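Local coordinates for uncharacterized HDOD domain protein (Geobacter sulfurreducens, PDB 3HC1) that is of unknown function but binds two ferric ions in an HD-type site, and by family may be a metal-dependent phosphohydrolase, at residues P43-I47 / D48-D52; W204-N207 / E208-D212; S290-V293 / E294-A297; D255-R258 / T259-N263; E156-N160 / F161-K165. All coordinates share one frame; numbering follows the deposited sequence. Where two conformers were deposited one is given.

Contact 1 of 5, residues P43-I47 / D48-D52; sequences PDVAI and DEVAD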
loop_
_atom_site.group_PDB
_atom_site.type_symbol
_atom_site.label_atom_id
_atom_site.label_comp_id
_atom_site.label_asym_id
_atom_site.label_seq_id
_atom_site.Cartn_x
_atom_site.Cartn_y
_atom_site.Cartn_z
ATOM N N PRO A 43 -6.679 11.201 -17.889
ATOM C CA PRO A 43 -5.546 10.913 -18.792
ATOM C C PRO A 43 -4.851 12.156 -19.424
ATOM O O PRO A 43 -3.700 12.055 -19.866
ATOM C CB PRO A 43 -6.180 10.039 -19.897
ATOM C CG PRO A 43 -7.702 10.033 -19.633
ATOM C CD PRO A 43 -7.979 11.042 -18.577
ATOM N N ASP A 44 -5.535 13.301 -19.453
ATOM C CA ASP A 44 -5.069 14.467 -20.221
ATOM C C ASP A 44 -4.537 15.606 -19.363
ATOM O O ASP A 44 -4.756 16.769 -19.683
ATOM C CB ASP A 44 -6.190 14.984 -21.133
ATOM C CG ASP A 44 -6.841 13.872 -21.935
ATOM O OD1 ASP A 44 -6.104 13.061 -22.547
ATOM O OD2 ASP A 44 -8.088 13.793 -21.932
ATOM N N VAL A 45 -3.824 15.276 -18.290
ATOM C CA VAL A 45 -3.117 16.294 -17.511
ATOM C C VAL A 45 -1.729 16.538 -18.154
ATOM O O VAL A 45 -1.093 15.610 -18.667
ATOM C CB VAL A 45 -3.002 15.893 -16.032
ATOM C CG1 VAL A 45 -2.287 16.971 -15.241
ATOM C CG2 VAL A 45 -4.401 15.604 -15.462
ATOM N N ALA A 46 -1.292 17.796 -18.157
ATOM C CA ALA A 46 -0.013 18.183 -18.738
ATOM C C ALA A 46 1.124 17.743 -17.824
ATOM O O ALA A 46 1.156 18.098 -16.644
ATOM C CB ALA A 46 0.037 19.693 -18.957
ATOM N N ILE A 47 2.062 16.977 -18.381
ATOM C CA ILE A 47 3.153 16.399 -17.596
ATOM C C ILE A 47 3.986 17.497 -16.922
ATOM O O ILE A 47 4.356 17.382 -15.743
ATOM C CB ILE A 47 4.010 15.377 -18.445
ATOM C CG1 ILE A 47 4.873 14.482 -17.541
ATOM C CG2 ILE A 47 4.851 16.079 -19.517
ATOM C CD1 ILE A 47 5.453 13.278 -18.265
ATOM N N ASP A 48 4.221 18.587 -17.654
ATOM C CA ASP A 48 5.015 19.698 -17.149
ATOM C C ASP A 48 4.364 20.396 -15.985
ATOM O O ASP A 48 5.063 20.959 -15.157
ATOM C CB ASP A 48 5.321 20.693 -18.266
ATOM C CG ASP A 48 6.208 20.093 -19.320
ATOM O OD1 ASP A 48 7.209 19.444 -18.941
ATOM O OD2 ASP A 48 5.890 20.243 -20.515
ATOM N N GLU A 49 3.039 20.338 -15.897
ATOM C CA GLU A 49 2.351 20.856 -14.706
ATOM C C GLU A 49 2.706 20.023 -13.508
ATOM O O GLU A 49 3.021 20.571 -12.448
ATOM C CB GLU A 49 0.845 20.885 -14.894
ATOM C CG GLU A 49 0.436 21.900 -15.941
ATOM C CD GLU A 49 -0.998 21.762 -16.346
ATOM O OE1 GLU A 49 -1.753 21.052 -15.632
ATOM O OE2 GLU A 49 -1.361 22.364 -17.381
ATOM N N VAL A 50 2.687 18.703 -13.686
ATOM C CA VAL A 50 3.075 17.773 -12.609
ATOM C C VAL A 50 4.558 18.003 -12.216
ATOM O O VAL A 50 4.894 18.180 -11.025
ATOM C CB VAL A 50 2.836 16.302 -13.028
ATOM C CG1 VAL A 50 3.195 15.345 -11.904
ATOM C CG2 VAL A 50 1.390 16.110 -13.469
ATOM N N ALA A 51 5.422 18.017 -13.238
ATOM C CA ALA A 51 6.847 18.296 -13.093
ATOM C C ALA A 51 7.085 19.595 -12.342
ATOM O O ALA A 51 7.955 19.683 -11.467
ATOM C CB ALA A 51 7.513 18.382 -14.484
ATOM N N ASP A 52 6.300 20.604 -12.692
ATOM C CA ASP A 52 6.438 21.918 -12.078
ATOM C C ASP A 52 6.159 21.941 -10.584
ATOM O O ASP A 52 6.743 22.771 -9.884
ATOM C CB ASP A 52 5.579 22.939 -12.806
ATOM C CG ASP A 52 6.237 23.433 -14.081
ATOM O OD1 ASP A 52 7.357 22.970 -14.402
ATOM O OD2 ASP A 52 5.623 24.270 -14.765
#
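E49 folds back over A46, the residue just before helix 47-54, and its side chain can be followed outward atom by atom. CG lies anti to the carbonyl carbon (chi1 -67°), which turns the chain back toward the preceding loop. E49 CB starts 3.3 Å from A46 O. Next along the chain, E49 CG is 3.8 Å from A46 CB. Beyond it the chain is extended, and the carboxylate ends beside that same methyl, with E49 OE2 3.4 Å from A46 CB. The other oxygen, E49 OE1, lies 4.1 Å from V45 CG1. A46 is small enough to let the carboxylate settle against it. V45 CG1 also packs on V50 CG2 at 4.2 Å, the two side chains crossing at about a right angle. V50 rests on I98 and V45 on R95 of helix 82-108; valine gives V50 a compact apolar side chain for its buried place. The backbone starts the helix with two weak bonds, from E49 N and V50 N, to A46 O. A stronger one follows from A51 N to I47 O (2.8 Å), running nearly straight at 175°. Acidic D48 and E49 in this first turn would probably interact favourably with the positive end of the helix dipole. The motif is a helix N-terminus in which the backbone carbonyl of the N-cap residue A46 takes the first amides, alanine having no side-chain acceptor to offer.

Contact 2 of 5, residues W204-N207 / E208-D212; sequences WSLN and EFICD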
loop_
_atom_site.group_PDB
_atom_site.type_symbol
_atom_site.label_atom_id
_atom_site.label_comp_id
_atom_site.label_asym_id
_atom_site.label_seq_id
_atom_site.Cartn_x
_atom_site.Cartn_y
_atom_site.Cartn_z
ATOM N N TRP A 204 -8.487 12.571 5.751
ATOM C CA TRP A 204 -7.660 13.178 4.738
ATOM C C TRP A 204 -8.355 13.464 3.418
ATOM O O TRP A 204 -7.709 13.898 2.486
ATOM C CB TRP A 204 -6.437 12.302 4.412
ATOM C CG TRP A 204 -5.426 12.192 5.510
ATOM C CD1 TRP A 204 -5.284 13.001 6.595
ATOM C CD2 TRP A 204 -4.391 11.212 5.591
ATOM N NE1 TRP A 204 -4.217 12.567 7.366
ATOM C CE2 TRP A 204 -3.663 11.466 6.780
ATOM C CE3 TRP A 204 -4.028 10.117 4.803
ATOM C CZ2 TRP A 204 -2.566 10.697 7.157
ATOM C CZ3 TRP A 204 -2.932 9.335 5.197
ATOM C CH2 TRP A 204 -2.230 9.625 6.363
ATOM N N SER A 205 -9.617 13.120 3.324
ATOM C CA SER A 205 -10.431 13.276 2.115
ATOM C C SER A 205 -9.996 12.435 0.945
ATOM O O SER A 205 -10.226 12.819 -0.195
ATOM C CB SER A 205 -10.538 14.738 1.729
ATOM O OG SER A 205 -11.149 15.398 2.815
ATOM N N LEU A 206 -9.405 11.283 1.216
ATOM C CA LEU A 206 -9.063 10.371 0.130
ATOM C C LEU A 206 -10.328 9.690 -0.437
ATOM O O LEU A 206 -11.268 9.454 0.288
ATOM C CB LEU A 206 -8.073 9.332 0.576
ATOM C CG LEU A 206 -6.760 9.841 1.143
ATOM C CD1 LEU A 206 -5.964 8.589 1.626
ATOM C CD2 LEU A 206 -6.048 10.590 0.090
ATOM N N ASN A 207 -10.331 9.412 -1.733
ATOM C CA ASN A 207 -11.478 8.753 -2.372
ATOM C C ASN A 207 -11.815 7.441 -1.682
ATOM O O ASN A 207 -10.940 6.747 -1.215
ATOM C CB ASN A 207 -11.214 8.453 -3.825
ATOM C CG ASN A 207 -11.122 9.699 -4.696
ATOM O OD1 ASN A 207 -11.665 10.773 -4.376
ATOM N ND2 ASN A 207 -10.460 9.542 -5.828
ATOM N N GLU A 208 -13.091 7.092 -1.699
ATOM C CA GLU A 208 -13.531 5.868 -1.038
ATOM C C GLU A 208 -12.979 4.607 -1.640
ATOM O O GLU A 208 -12.966 3.597 -0.943
ATOM C CB GLU A 208 -15.073 5.848 -0.884
ATOM C CG GLU A 208 -15.486 6.856 0.161
ATOM C CD GLU A 208 -16.950 6.926 0.501
ATOM O OE1 GLU A 208 -17.847 6.636 -0.364
ATOM O OE2 GLU A 208 -17.186 7.343 1.665
ATOM N N PHE A 209 -12.491 4.613 -2.890
ATOM C CA PHE A 209 -11.887 3.371 -3.402
ATOM C C PHE A 209 -10.645 3.033 -2.572
ATOM O O PHE A 209 -10.361 1.870 -2.339
ATOM C CB PHE A 209 -11.611 3.363 -4.915
ATOM C CG PHE A 209 -10.317 3.968 -5.333
ATOM C CD1 PHE A 209 -9.155 3.202 -5.332
ATOM C CD2 PHE A 209 -10.256 5.292 -5.784
ATOM C CE1 PHE A 209 -7.949 3.731 -5.782
ATOM C CE2 PHE A 209 -9.008 5.864 -6.199
ATOM C CZ PHE A 209 -7.867 5.078 -6.194
ATOM N N ILE A 210 -9.956 4.059 -2.096
ATOM C CA ILE A 210 -8.761 3.887 -1.240
ATOM C C ILE A 210 -9.223 3.576 0.170
ATOM O O ILE A 210 -8.729 2.627 0.790
ATOM C CB ILE A 210 -7.844 5.167 -1.240
ATOM C CG1 ILE A 210 -7.263 5.384 -2.641
ATOM C CG2 ILE A 210 -6.702 5.051 -0.212
ATOM C CD1 ILE A 210 -6.785 6.819 -2.950
ATOM N N CYS A 211 -10.148 4.373 0.698
ATOM C CA CYS A 211 -10.699 4.132 2.042
ATOM C C CYS A 211 -11.174 2.718 2.201
ATOM O O CYS A 211 -10.849 2.042 3.185
ATOM C CB CYS A 211 -11.838 5.108 2.327
ATOM S SG CYS A 211 -11.286 6.829 2.472
ATOM N N ASP A 212 -11.937 2.233 1.228
ATOM C CA ASP A 212 -12.451 0.861 1.349
ATOM C C ASP A 212 -11.319 -0.204 1.248
ATOM O O ASP A 212 -11.418 -1.257 1.813
ATOM C CB ASP A 212 -13.454 0.621 0.243
ATOM C CG ASP A 212 -14.731 1.450 0.390
ATOM O OD1 ASP A 212 -14.908 2.228 1.378
ATOM O OD2 ASP A 212 -15.561 1.355 -0.555
#
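N207 O gathers the first turn of helix 208-216, accepting from both I210 N and C211 N. The bond from C211 N to N207 O is 3.2 Å long, lies in the carbonyl plane and is the straighter of the two; I210 N, 3.0 Å from N207 O, sits above that plane. Before this turn the chain leaves helix 193-203 through a Schellman motif, with S205 at positive phi, and L206 and N207 then run extended into the new helix. N207 occupies the N-cap position, but its side chain makes no capping bond. Instead N207 CB lies against the F209 ring, 3.8 Å from F209 CD2, with the amide and ring planes 47° apart. The first torsion of F209 (chi1 85°) holds CG between backbone N and carbonyl carbon and brings the ring to I210 CG1, which lies over one face near the rim. On the buried side L206 CD1 touches I210 CG2 at 4.1 Å. Leucine and isoleucine suit this place because both also rest on L151, while L206 reaches L34 and A37 of helix 31-39. C211 is compact enough to fit beside the loop, where C211 SG comes within 3.4 Å of L206 O. E208, facing outward, forms a salt bridge to K202 of the preceding helix. This is a Schellman exit followed by a new helix start, linking helices 193-203 and 208-216 of the all-helical HDOD domain, with I210 about 8 Å, side chain to side chain, from the iron ligand H152.

Contact 3 of 5, residues S290-V293 / E294-A297; sequences SSIV and EIRA
I292 and R296 form the close-packed side of an alpha-helical i to i+4 contact within helix 281-302. R296 bends at chi3 so that its NH1 rests 3.5 Å from I292 CG1, while R296 NH2 meets V293 CG2 at 3.6 Å; I292 O and V293 CA lie near the rim of one guanidinium face. Isoleucine suits the buried position, where it also packs on L246; arginine can cover it with its long chain and still send NH1 to R244 O, a weak hydrogen bond. On a neighbouring flank I295 CD1 lies 3.6 Å from S291 OG, a hydroxyl bonded to E287 O. With an alanine at I295, CG1 and CD1 would be gone, and the S291 hydroxyl and carbonyl would probably be less covered on that flank. The backbone bond from I295 N to S291 O is short, 2.7 Å. The other side is looser and wet. Exposed S290 and E294 do not close the usual helical bond directly, and S291 departs from ideal helical angles (phi -118°). A water stands between them instead: it accepts from E294 N at 3.0 Å and donates both to E294 OE1 and, at 3.1 Å, to S290 O.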
loop_
_atom_site.group_PDB
_atom_site.type_symbol
_atom_site.label_atom_id
_atom_site.label_comp_id
_atom_site.label_asym_id
_atom_site.label_seq_id
_atom_site.Cartn_x
_atom_site.Cartn_y
_atom_site.Cartn_z
ATOM N N SER A 290 8.902 -16.450 -8.663
ATOM C CA SER A 290 10.193 -16.402 -9.357
ATOM C C SER A 290 10.926 -15.058 -9.175
ATOM O O SER A 290 12.134 -14.978 -9.339
ATOM C CB SER A 290 10.033 -16.710 -10.852
ATOM O OG SER A 290 9.645 -15.557 -11.583
ATOM N N SER A 291 10.218 -13.994 -8.840
ATOM C CA SER A 291 10.898 -12.690 -8.718
ATOM C C SER A 291 10.873 -12.013 -7.336
ATOM O O SER A 291 11.429 -10.886 -7.160
ATOM C CB SER A 291 10.356 -11.745 -9.798
ATOM O OG SER A 291 8.980 -11.629 -9.643
ATOM N N ILE A 292 10.301 -12.696 -6.343
ATOM C CA ILE A 292 10.125 -12.083 -5.025
ATOM C C ILE A 292 11.452 -11.806 -4.292
ATOM O O ILE A 292 11.552 -10.824 -3.619
ATOM C CB ILE A 292 9.139 -12.902 -4.142
ATOM C CG1 ILE A 292 8.747 -12.152 -2.881
ATOM C CG2 ILE A 292 9.696 -14.271 -3.814
ATOM C CD1 ILE A 292 8.060 -10.864 -3.084
ATOM N N VAL A 293 12.485 -12.623 -4.472
ATOM C CA VAL A 293 13.778 -12.286 -3.897
ATOM C C VAL A 293 14.276 -10.932 -4.448
ATOM O O VAL A 293 14.691 -10.021 -3.694
ATOM C CB VAL A 293 14.794 -13.432 -4.131
ATOM C CG1 VAL A 293 16.268 -12.984 -3.841
ATOM C CG2 VAL A 293 14.373 -14.601 -3.248
ATOM N N GLU A 294 14.230 -10.811 -5.761
ATOM C CA GLU A 294 14.563 -9.545 -6.426
ATOM C C GLU A 294 13.656 -8.387 -6.007
ATOM O O GLU A 294 14.144 -7.273 -5.730
ATOM C CB GLU A 294 14.529 -9.725 -7.923
ATOM C CG GLU A 294 15.723 -10.496 -8.405
ATOM C CD GLU A 294 15.501 -11.181 -9.727
ATOM O OE1 GLU A 294 14.549 -12.002 -9.841
ATOM O OE2 GLU A 294 16.312 -10.913 -10.647
ATOM N N ILE A 295 12.366 -8.649 -5.881
ATOM C CA ILE A 295 11.410 -7.574 -5.472
ATOM C C ILE A 295 11.782 -7.077 -4.061
ATOM O O ILE A 295 11.956 -5.873 -3.819
ATOM C CB ILE A 295 9.946 -8.055 -5.528
ATOM C CG1 ILE A 295 9.470 -8.217 -6.976
ATOM C CG2 ILE A 295 9.018 -7.088 -4.790
ATOM C CD1 ILE A 295 8.259 -9.162 -7.105
ATOM N N ARG A 296 12.016 -8.023 -3.162
ATOM C CA ARG A 296 12.435 -7.701 -1.802
ATOM C C ARG A 296 13.748 -6.929 -1.734
ATOM O O ARG A 296 13.878 -6.004 -0.931
ATOM C CB ARG A 296 12.551 -8.972 -0.946
ATOM C CG ARG A 296 11.244 -9.611 -0.599
ATOM C CD ARG A 296 11.328 -10.491 0.680
ATOM N NE ARG A 296 12.293 -11.562 0.549
ATOM C CZ ARG A 296 12.064 -12.800 0.086
ATOM N NH1 ARG A 296 10.861 -13.226 -0.305
ATOM N NH2 ARG A 296 13.082 -13.653 0.023
ATOM N N ALA A 297 14.715 -7.330 -2.546
ATOM C CA ALA A 297 15.978 -6.583 -2.628
ATOM C C ALA A 297 15.749 -5.110 -3.031
ATOM O O ALA A 297 16.330 -4.182 -2.429
ATOM C CB ALA A 297 16.969 -7.256 -3.571
HETATM O O HOH W 1 14.003 -13.090 -7.698
#

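Contact 4 of 5, residues D255-R258 / T259-N263; sequences DSVR and TLLEN
S256 caps the start of helix 257-263 by bonding to T259, in a local helix-start contact at the surface, where this helix packs on helix 229-243. Its OG is anti to the backbone N (chi1 161°), which turns the hydroxyl toward the T259 amide. S256 OG accepts from T259 N at 3.2 Å, and the bond is fairly straight (160°). A weak second bond comes from T259 OG1, 3.3 Å from S256 OG, so two donors converge on one oxygen. Serine suits the position because its short hydroxyl can take the place of the missing backbone acceptor. This is the classic serine N-cap, with the normal helical pattern taking over at once: L260 N reaches S256 O at 3.0 Å. Within the same turn R258 reaches forward to E262, an i to i+4 salt bridge. R258 NH1 donates to E262 OE2 at 3.1 Å; the oxygen lies in the guanidinium plane, whereas the nitrogen stands above the carboxylate plane. The arginine chain bends at chi3 and lays CG and CD along the same oxygen, R258 CG at 3.4 Å from E262 OE2. E262 also touches the side chain of K282 of helix 281-302. The inward side is apolar: V257 CG1 and L261 CD1 lie alongside each other at 3.7 Å, pointing the same way. V257 packs on L243 and L261 on Y240, both in helix 229-243.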
loop_
_atom_site.group_PDB
_atom_site.type_symbol
_atom_site.label_atom_id
_atom_site.label_comp_id
_atom_site.label_asym_id
_atom_site.label_seq_id
_atom_site.Cartn_x
_atom_site.Cartn_y
_atom_site.Cartn_z
ATOM N N ASP A 255 -1.024 -25.182 5.096
ATOM C CA ASP A 255 -0.467 -26.448 4.598
ATOM C C ASP A 255 0.459 -26.176 3.401
ATOM O O ASP A 255 1.611 -26.614 3.376
ATOM C CB ASP A 255 -1.598 -27.419 4.214
ATOM C CG ASP A 255 -2.503 -27.780 5.405
ATOM O OD1 ASP A 255 -2.007 -28.381 6.386
ATOM O OD2 ASP A 255 -3.712 -27.468 5.353
ATOM N N SER A 256 -0.065 -25.437 2.421
ATOM C CA SER A 256 0.670 -25.108 1.220
ATOM C C SER A 256 0.357 -23.681 0.730
ATOM O O SER A 256 -0.753 -23.430 0.265
ATOM C CB SER A 256 0.266 -26.074 0.100
ATOM O OG SER A 256 0.605 -25.539 -1.176
ATOM N N VAL A 257 1.381 -22.829 0.748
ATOM C CA VAL A 257 1.300 -21.422 0.357
ATOM C C VAL A 257 0.939 -21.251 -1.108
ATOM O O VAL A 257 0.079 -20.424 -1.438
ATOM C CB VAL A 257 2.615 -20.676 0.662
ATOM C CG1 VAL A 257 2.624 -19.246 0.052
ATOM C CG2 VAL A 257 2.847 -20.623 2.216
ATOM N N ARG A 258 1.583 -22.021 -1.988
ATOM C CA ARG A 258 1.307 -21.891 -3.398
ATOM C C ARG A 258 -0.170 -22.171 -3.644
ATOM O O ARG A 258 -0.852 -21.404 -4.319
ATOM C CB ARG A 258 2.181 -22.842 -4.236
ATOM C CG ARG A 258 2.080 -22.596 -5.733
ATOM C CD ARG A 258 2.756 -23.631 -6.588
ATOM N NE ARG A 258 2.658 -25.011 -6.075
ATOM C CZ ARG A 258 1.625 -25.828 -6.253
ATOM N NH1 ARG A 258 0.559 -25.456 -6.966
ATOM N NH2 ARG A 258 1.655 -27.041 -5.710
ATOM N N THR A 259 -0.670 -23.267 -3.089
ATOM C CA THR A 259 -2.073 -23.625 -3.241
ATOM C C THR A 259 -3.005 -22.559 -2.694
ATOM O O THR A 259 -3.972 -22.196 -3.354
ATOM C CB THR A 259 -2.364 -24.984 -2.591
ATOM O OG1 THR A 259 -1.754 -25.987 -3.400
ATOM C CG2 THR A 259 -3.853 -25.265 -2.503
ATOM N N LEU A 260 -2.724 -22.050 -1.493
ATOM C CA LEU A 260 -3.492 -20.926 -0.956
ATOM C C LEU A 260 -3.539 -19.764 -1.965
ATOM O O LEU A 260 -4.614 -19.261 -2.327
ATOM C CB LEU A 260 -2.904 -20.462 0.358
ATOM C CG LEU A 260 -3.595 -19.338 1.112
ATOM C CD1 LEU A 260 -3.261 -19.476 2.635
ATOM C CD2 LEU A 260 -3.198 -17.933 0.539
ATOM N N LEU A 261 -2.379 -19.352 -2.435
ATOM C CA LEU A 261 -2.307 -18.193 -3.313
ATOM C C LEU A 261 -3.056 -18.459 -4.621
ATOM O O LEU A 261 -3.792 -17.600 -5.142
ATOM C CB LEU A 261 -0.858 -17.820 -3.584
ATOM C CG LEU A 261 0.005 -17.389 -2.396
ATOM C CD1 LEU A 261 1.456 -17.313 -2.876
ATOM C CD2 LEU A 261 -0.463 -16.095 -1.785
ATOM N N GLU A 262 -2.900 -19.668 -5.154
ATOM C CA GLU A 262 -3.581 -20.027 -6.400
ATOM C C GLU A 262 -5.096 -20.022 -6.286
ATOM O O GLU A 262 -5.758 -19.687 -7.260
ATOM C CB GLU A 262 -3.117 -21.377 -6.917
ATOM C CG GLU A 262 -1.775 -21.285 -7.667
ATOM C CD GLU A 262 -1.233 -22.657 -8.109
ATOM O OE1 GLU A 262 -1.997 -23.647 -8.148
ATOM O OE2 GLU A 262 -0.013 -22.738 -8.427
ATOM N N ASN A 263 -5.616 -20.474 -5.132
ATOM C CA ASN A 263 -7.055 -20.572 -4.864
ATOM C C ASN A 263 -7.649 -19.341 -4.135
ATOM O O ASN A 263 -8.827 -19.328 -3.767
ATOM C CB ASN A 263 -7.345 -21.806 -3.977
ATOM C CG ASN A 263 -6.909 -23.105 -4.611
ATOM O OD1 ASN A 263 -6.701 -23.173 -5.794
ATOM N ND2 ASN A 263 -6.724 -24.125 -3.803
#

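Contact 5 of 5, residues E156-N160 / F161-K165; sequences EVFIN and FFRGK
F158 and F162, one helical turn apart, supply the aromatic part of this contact. Their planes are nearly parallel, 12° apart, but the rings are slid past each other and barely overlap, with centroids separated by 5.5 Å. What sits over the F158 face is F162 CB, in a CH-pi contact 4.1 Å from the ring centroid. F158 gets there through an anti first torsion (chi1 175°), which also lets its CE2 meet R163 CG. Among apolar contacts, V157 CG1 lies alongside F161, 3.8 Å from CD2, both side chains pointing the same way. The amide of N160 borders that ring too, ND2 being 3.8 Å from F161 CE1, while OD1 accepts from L114 N. Were the F161 ring lost to an alanine here, V157 CG1 would probably face a gap and the N160 amide would lose its aromatic neighbour. Backbone bonds keep the helix going to its last turn, F162 N to F158 O at 2.8 Å and R163 N to I159 O at 2.9 Å. R163 then breaks the helical angles, and glycine suits the next place because a CB on G164 would stand only 3.0 Å from N160 O. Beyond this break helix 164-177 begins and lays F167 against I159 and N160. Helix 116-136 flanks V157 and N160 through L119, F158 rests on V196 of helix 193-203, and R163 makes a cation-pi contact with F19 of helix 9-21.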
loop_
_atom_site.group_PDB
_atom_site.type_symbol
_atom_site.label_atom_id
_atom_site.label_comp_id
_atom_site.label_asym_id
_atom_site.label_seq_id
_atom_site.Cartn_x
_atom_site.Cartn_y
_atom_site.Cartn_z
ATOM N N GLU A 156 -1.691 1.122 10.684
ATOM C CA GLU A 156 -0.603 0.561 11.527
ATOM C C GLU A 156 0.464 1.605 11.712
ATOM O O GLU A 156 1.082 1.670 12.767
ATOM C CB GLU A 156 0.075 -0.680 10.920
ATOM C CG GLU A 156 -0.741 -1.887 10.758
ATOM C CD GLU A 156 -1.018 -2.617 12.068
ATOM O OE1 GLU A 156 -1.491 -1.967 13.003
ATOM O OE2 GLU A 156 -0.766 -3.835 12.136
ATOM N N VAL A 157 0.675 2.441 10.697
ATOM C CA VAL A 157 1.582 3.540 10.813
ATOM C C VAL A 157 1.084 4.472 11.889
ATOM O O VAL A 157 1.829 4.885 12.761
ATOM C CB VAL A 157 1.787 4.320 9.479
ATOM C CG1 VAL A 157 2.614 5.584 9.733
ATOM C CG2 VAL A 157 2.512 3.425 8.495
ATOM N N PHE A 158 -0.205 4.764 11.860
ATOM C CA PHE A 158 -0.783 5.608 12.884
ATOM C C PHE A 158 -0.654 5.041 14.276
ATOM O O PHE A 158 -0.259 5.750 15.185
ATOM C CB PHE A 158 -2.268 5.855 12.599
ATOM C CG PHE A 158 -2.939 6.621 13.678
ATOM C CD1 PHE A 158 -2.827 7.992 13.710
ATOM C CD2 PHE A 158 -3.621 5.971 14.698
ATOM C CE1 PHE A 158 -3.430 8.708 14.720
ATOM C CE2 PHE A 158 -4.212 6.697 15.698
ATOM C CZ PHE A 158 -4.104 8.054 15.707
ATOM N N ILE A 159 -1.052 3.778 14.470
ATOM C CA ILE A 159 -1.033 3.206 15.796
ATOM C C ILE A 159 0.430 3.131 16.305
ATOM O O ILE A 159 0.682 3.396 17.494
ATOM C CB ILE A 159 -1.674 1.819 15.828
ATOM C CG1 ILE A 159 -3.148 1.898 15.390
ATOM C CG2 ILE A 159 -1.564 1.146 17.191
ATOM C CD1 ILE A 159 -3.757 0.536 15.248
ATOM N N ASN A 160 1.342 2.734 15.404
ATOM C CA ASN A 160 2.778 2.535 15.729
ATOM C C ASN A 160 3.414 3.842 16.205
ATOM O O ASN A 160 4.116 3.866 17.210
ATOM C CB ASN A 160 3.551 1.958 14.529
ATOM C CG ASN A 160 5.009 1.596 14.883
ATOM O OD1 ASN A 160 5.298 1.015 15.952
ATOM N ND2 ASN A 160 5.913 1.934 14.000
ATOM N N PHE A 161 3.130 4.930 15.504
ATOM C CA PHE A 161 3.798 6.213 15.762
ATOM C C PHE A 161 3.030 7.050 16.794
ATOM O O PHE A 161 3.629 7.858 17.511
ATOM C CB PHE A 161 3.961 7.045 14.494
ATOM C CG PHE A 161 5.052 6.597 13.552
ATOM C CD1 PHE A 161 6.097 5.740 13.959
ATOM C CD2 PHE A 161 5.064 7.105 12.250
ATOM C CE1 PHE A 161 7.085 5.393 13.101
ATOM C CE2 PHE A 161 6.082 6.755 11.368
ATOM C CZ PHE A 161 7.091 5.898 11.803
ATOM N N PHE A 162 1.705 6.875 16.850
ATOM C CA PHE A 162 0.872 7.803 17.604
ATOM C C PHE A 162 0.214 7.222 18.808
ATOM O O PHE A 162 -0.228 7.975 19.658
ATOM C CB PHE A 162 -0.144 8.492 16.690
ATOM C CG PHE A 162 0.501 9.376 15.693
ATOM C CD1 PHE A 162 0.753 10.709 16.000
ATOM C CD2 PHE A 162 0.943 8.871 14.501
ATOM C CE1 PHE A 162 1.393 11.534 15.090
ATOM C CE2 PHE A 162 1.600 9.685 13.577
ATOM C CZ PHE A 162 1.819 11.025 13.878
ATOM N N ARG A 163 0.106 5.914 18.865
ATOM C CA ARG A 163 -0.376 5.205 20.034
ATOM C C ARG A 163 0.614 4.076 20.339
ATOM O O ARG A 163 0.212 2.968 20.617
ATOM C CB ARG A 163 -1.790 4.621 19.803
ATOM C CG ARG A 163 -2.869 5.648 19.492
ATOM C CD ARG A 163 -3.082 6.616 20.609
ATOM N NE ARG A 163 -3.607 6.007 21.811
ATOM C CZ ARG A 163 -4.881 6.042 22.215
ATOM N NH1 ARG A 163 -5.830 6.661 21.505
ATOM N NH2 ARG A 163 -5.215 5.448 23.364
ATOM N N GLY A 164 1.906 4.382 20.280
ATOM C CA GLY A 164 2.948 3.357 20.404
ATOM C C GLY A 164 2.933 2.624 21.727
ATOM O O GLY A 164 3.032 1.373 21.788
ATOM N N LYS A 165 2.792 3.419 22.788
ATOM C CA LYS A 165 2.740 2.885 24.156
ATOM C C LYS A 165 1.755 1.721 24.184
ATOM O O LYS A 165 2.091 0.648 24.684
ATOM C CB LYS A 165 2.403 4.004 25.160
ATOM C CG LYS A 165 2.598 3.680 26.621
ATOM C CD LYS A 165 2.625 4.958 27.506
ATOM C CE LYS A 165 1.607 6.044 27.102
ATOM N NZ LYS A 165 1.449 7.050 28.196
#

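All five are local contacts along helices or at their ends; four have a side chain about 10 to 13 Å from an iron, and contact 1 lies away from the site. Contact 5 comes closest: the I159 side chain is about 4 Å from that of the iron ligand H193 and about 10 Å from an iron. Contacts 2, 3 and 4 each have one side chain, of I210, I292 and L261, about 13 Å from an iron. Contacts 2 and 5, about 20 Å apart between centres, both belong to the HDOD domain. Contacts 3 and 4, about 19 Å apart between centres, belong to the C-terminal helices. The centres of contacts 1 and 4 are about 42 Å apart, across the chain.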